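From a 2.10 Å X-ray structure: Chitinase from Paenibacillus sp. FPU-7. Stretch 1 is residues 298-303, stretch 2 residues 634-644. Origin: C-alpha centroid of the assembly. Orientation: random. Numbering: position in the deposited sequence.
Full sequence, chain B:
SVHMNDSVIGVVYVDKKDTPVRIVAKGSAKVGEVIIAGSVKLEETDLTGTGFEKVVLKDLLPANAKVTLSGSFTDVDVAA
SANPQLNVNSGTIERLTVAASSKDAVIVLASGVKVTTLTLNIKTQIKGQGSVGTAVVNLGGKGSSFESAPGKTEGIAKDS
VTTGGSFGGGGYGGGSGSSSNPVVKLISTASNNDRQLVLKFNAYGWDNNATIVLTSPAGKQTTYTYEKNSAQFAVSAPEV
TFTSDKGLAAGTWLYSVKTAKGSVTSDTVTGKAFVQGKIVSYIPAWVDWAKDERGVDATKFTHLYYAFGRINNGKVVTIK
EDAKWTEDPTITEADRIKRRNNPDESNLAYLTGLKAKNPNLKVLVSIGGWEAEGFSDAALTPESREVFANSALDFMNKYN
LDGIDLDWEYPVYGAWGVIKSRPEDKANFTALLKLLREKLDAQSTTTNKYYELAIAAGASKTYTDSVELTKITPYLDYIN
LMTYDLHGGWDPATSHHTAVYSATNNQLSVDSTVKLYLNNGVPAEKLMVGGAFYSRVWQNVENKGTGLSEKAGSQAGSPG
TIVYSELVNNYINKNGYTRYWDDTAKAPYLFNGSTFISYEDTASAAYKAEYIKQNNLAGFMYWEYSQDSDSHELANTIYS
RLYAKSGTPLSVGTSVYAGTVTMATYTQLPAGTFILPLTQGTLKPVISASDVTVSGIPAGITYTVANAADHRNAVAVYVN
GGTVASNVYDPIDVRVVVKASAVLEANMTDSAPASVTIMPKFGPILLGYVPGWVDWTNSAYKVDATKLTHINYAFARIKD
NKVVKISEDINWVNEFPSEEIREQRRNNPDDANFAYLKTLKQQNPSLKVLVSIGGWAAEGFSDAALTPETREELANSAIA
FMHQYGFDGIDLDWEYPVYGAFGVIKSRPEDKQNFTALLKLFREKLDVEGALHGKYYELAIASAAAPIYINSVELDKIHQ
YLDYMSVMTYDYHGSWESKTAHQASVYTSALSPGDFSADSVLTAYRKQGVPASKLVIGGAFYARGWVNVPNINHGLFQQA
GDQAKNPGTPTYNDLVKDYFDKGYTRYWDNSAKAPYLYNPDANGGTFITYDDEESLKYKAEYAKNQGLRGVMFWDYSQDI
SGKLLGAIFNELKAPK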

# COMPACT_ATOMS: atom_id res chain seq x y z
N ALA B 298 -9.91 2.67 4.59
CA ALA B 298 -8.68 3.18 4.00
C ALA B 298 -7.64 3.61 4.99
O ALA B 298 -6.53 3.90 4.57
CB ALA B 298 -8.98 4.29 3.01
N THR B 299 -7.91 3.55 6.30
CA THR B 299 -6.81 3.71 7.29
C THR B 299 -5.79 2.60 7.22
O THR B 299 -4.72 2.75 7.74
CB THR B 299 -7.29 3.88 8.74
OG1 THR B 299 -7.86 2.67 9.26
CG2 THR B 299 -8.34 5.03 8.87
N LYS B 300 -6.09 1.49 6.58
CA LYS B 300 -5.18 0.33 6.55
C LYS B 300 -4.29 0.21 5.31
O LYS B 300 -3.54 -0.78 5.15
CB LYS B 300 -6.02 -0.90 6.70
CG LYS B 300 -6.95 -0.86 7.88
CD LYS B 300 -6.18 -0.72 9.17
CE LYS B 300 -7.14 -0.53 10.32
NZ LYS B 300 -6.48 -1.13 11.47
N PHE B 301 -4.34 1.22 4.45
CA PHE B 301 -3.46 1.19 3.32
C PHE B 301 -3.07 2.58 2.96
O PHE B 301 -3.67 3.53 3.44
CB PHE B 301 -4.08 0.44 2.13
CG PHE B 301 -5.48 0.85 1.73
CD1 PHE B 301 -5.72 2.01 1.01
CD2 PHE B 301 -6.55 -0.02 1.94
CE1 PHE B 301 -7.03 2.35 0.62
CE2 PHE B 301 -7.85 0.29 1.58
CZ PHE B 301 -8.11 1.48 0.91
N THR B 302 -2.09 2.72 2.10
CA THR B 302 -1.57 4.05 1.75
C THR B 302 -1.91 4.45 0.36
O THR B 302 -1.95 5.68 0.05
CB THR B 302 -0.04 4.14 1.90
OG1 THR B 302 0.58 3.25 0.98
CG2 THR B 302 0.34 3.78 3.28
N HIS B 303 -2.14 3.46 -0.49
CA HIS B 303 -2.46 3.68 -1.90
C HIS B 303 -3.63 2.81 -2.30
O HIS B 303 -3.69 1.65 -1.91
CB HIS B 303 -1.33 3.29 -2.81
CG HIS B 303 -0.13 4.18 -2.73
ND1 HIS B 303 0.58 4.39 -1.57
CD2 HIS B 303 0.56 4.82 -3.71
CE1 HIS B 303 1.63 5.15 -1.84
NE2 HIS B 303 1.61 5.46 -3.12
N LEU B 634 -7.12 -9.71 6.37
CA LEU B 634 -5.86 -9.66 5.63
C LEU B 634 -5.31 -8.24 5.51
O LEU B 634 -4.11 -8.00 5.82
CB LEU B 634 -5.97 -10.32 4.24
CG LEU B 634 -6.37 -11.85 4.29
CD1 LEU B 634 -6.30 -12.46 2.95
CD2 LEU B 634 -5.52 -12.69 5.22
N ALA B 635 -6.15 -7.32 5.08
CA ALA B 635 -5.78 -5.91 5.12
C ALA B 635 -5.32 -5.47 6.48
O ALA B 635 -4.27 -4.86 6.57
CB ALA B 635 -6.91 -5.04 4.63
N ASN B 636 -6.03 -5.84 7.56
CA ASN B 636 -5.61 -5.39 8.88
C ASN B 636 -4.29 -5.99 9.33
O ASN B 636 -3.49 -5.33 10.07
CB ASN B 636 -6.66 -5.76 9.95
CG ASN B 636 -7.95 -5.02 9.78
OD1 ASN B 636 -8.05 -4.02 9.05
ND2 ASN B 636 -9.01 -5.57 10.38
N THR B 637 -4.08 -7.25 8.96
CA THR B 637 -2.85 -7.95 9.33
C THR B 637 -1.65 -7.29 8.68
O THR B 637 -0.53 -7.08 9.31
CB THR B 637 -2.89 -9.46 8.88
OG1 THR B 637 -3.98 -10.16 9.50
CG2 THR B 637 -1.63 -10.12 9.22
N ILE B 638 -1.84 -6.99 7.41
CA ILE B 638 -0.80 -6.33 6.63
C ILE B 638 -0.38 -4.97 7.22
O ILE B 638 0.83 -4.74 7.50
CB ILE B 638 -1.18 -6.26 5.16
CG1 ILE B 638 -1.15 -7.68 4.58
CG2 ILE B 638 -0.17 -5.46 4.31
CD1 ILE B 638 -1.78 -7.85 3.20
N TYR B 639 -1.35 -4.10 7.48
CA TYR B 639 -1.12 -2.87 8.19
C TYR B 639 -0.46 -3.08 9.54
O TYR B 639 0.55 -2.38 9.84
CB TYR B 639 -2.44 -2.05 8.36
CG TYR B 639 -2.16 -0.69 8.95
CD1 TYR B 639 -1.73 0.36 8.18
CD2 TYR B 639 -2.31 -0.48 10.31
CE1 TYR B 639 -1.44 1.59 8.77
CE2 TYR B 639 -2.05 0.72 10.90
CZ TYR B 639 -1.58 1.74 10.14
OH TYR B 639 -1.29 2.93 10.77
N SER B 640 -0.96 -4.00 10.37
CA SER B 640 -0.36 -4.19 11.71
C SER B 640 1.11 -4.55 11.64
O SER B 640 1.88 -4.17 12.51
CB SER B 640 -1.04 -5.29 12.54
OG SER B 640 -2.31 -4.88 12.82
N ARG B 641 1.44 -5.37 10.67
CA ARG B 641 2.81 -5.88 10.55
C ARG B 641 3.75 -4.84 10.06
O ARG B 641 4.85 -4.71 10.61
CB ARG B 641 2.83 -7.05 9.61
CG ARG B 641 2.29 -8.26 10.31
CD ARG B 641 3.49 -8.91 11.01
NE ARG B 641 3.05 -9.86 12.00
CZ ARG B 641 3.85 -10.54 12.79
NH1 ARG B 641 5.17 -10.42 12.67
NH2 ARG B 641 3.32 -11.35 13.68
N LEU B 642 3.34 -4.06 9.07
CA LEU B 642 4.24 -3.07 8.55
C LEU B 642 4.31 -1.85 9.38
O LEU B 642 5.25 -1.12 9.23
CB LEU B 642 3.89 -2.63 7.13
CG LEU B 642 4.20 -3.59 6.01
CD1 LEU B 642 3.86 -2.85 4.73
CD2 LEU B 642 5.64 -4.06 5.96
N TYR B 643 3.32 -1.60 10.23
CA TYR B 643 3.34 -0.46 11.09
C TYR B 643 3.65 -0.80 12.57
O TYR B 643 3.45 0.05 13.43
CB TYR B 643 2.05 0.38 10.85
CG TYR B 643 2.20 1.10 9.53
CD1 TYR B 643 1.96 0.45 8.35
CD2 TYR B 643 2.69 2.41 9.48
CE1 TYR B 643 2.17 1.07 7.13
CE2 TYR B 643 2.92 3.07 8.25
CZ TYR B 643 2.64 2.44 7.08
OH TYR B 643 2.92 3.07 5.86
N ALA B 644 4.13 -2.02 12.85
CA ALA B 644 4.43 -2.41 14.21
C ALA B 644 5.64 -1.60 14.77
O ALA B 644 6.66 -1.43 14.10
CB ALA B 644 4.76 -3.89 14.26
O HOH W 1 -3.82 -3.25 4.27
O HOH W 2 -4.71 -3.39 11.59

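A short 3-10 segment (298-300) and the loop after it lie against a helix (634-642) more than 330 residues later in the same chain; the backbones come nearest at Lys300 and Tyr639, whose CA atoms are 5.4 Å apart. No direct hydrogen bond joins the two stretches, which bury 305 Å² between them, both sides summed; two waters bridge them as well. Along the helix, Ala635 comes first. Its CB points toward stretch 1 and stays 4.7 Å from Lys300 CB, its nearest atom there. Beside this pair, water 1 bridges the two backbones, donating to Lys300 O (2.6 Å) and to Ala635 O (2.8 Å); the latter carbonyl also accepts the helical bond from Tyr639 N at 3.2 Å. Asn636 leaves its CA sideways, but its amide end swings nearer, bringing OD1 to 3.5 Å from Lys300 CG. Water 2 accepts from Lys300 NZ (2.9 Å) and donates to Asn636 O (2.7 Å), so the lysine ammonium reaches a helix carbonyl by way of solvent. Ile638 contributes almost nothing. Tyr639, by contrast, points toward stretch 1 in the t rotamer and carries much of the contact. The aliphatic part of Lys300 runs beside it, with Lys300 CD 4.0 Å from Tyr639 CG, while Lys300 O sits 3.6 Å from Tyr639 CB. Thr299 O lies over one face of the ring, 3.6 Å from Tyr639 CE1. Lys300 thus meets the helix with both its side chain and its carbonyl, and is the residue most covered in the contact. Tyr643, the first residue to leave helical phi/psi, keeps a helical bond from its N to Tyr639 O (2.9 Å) and also points toward stretch 1. Tyr643 OH lies 3.7 Å from the methyl Thr302 CG2, a van der Waals approach; Thr302 OG1 instead pairs with His303 ND1 in a 2.8 Å hydrogen bond.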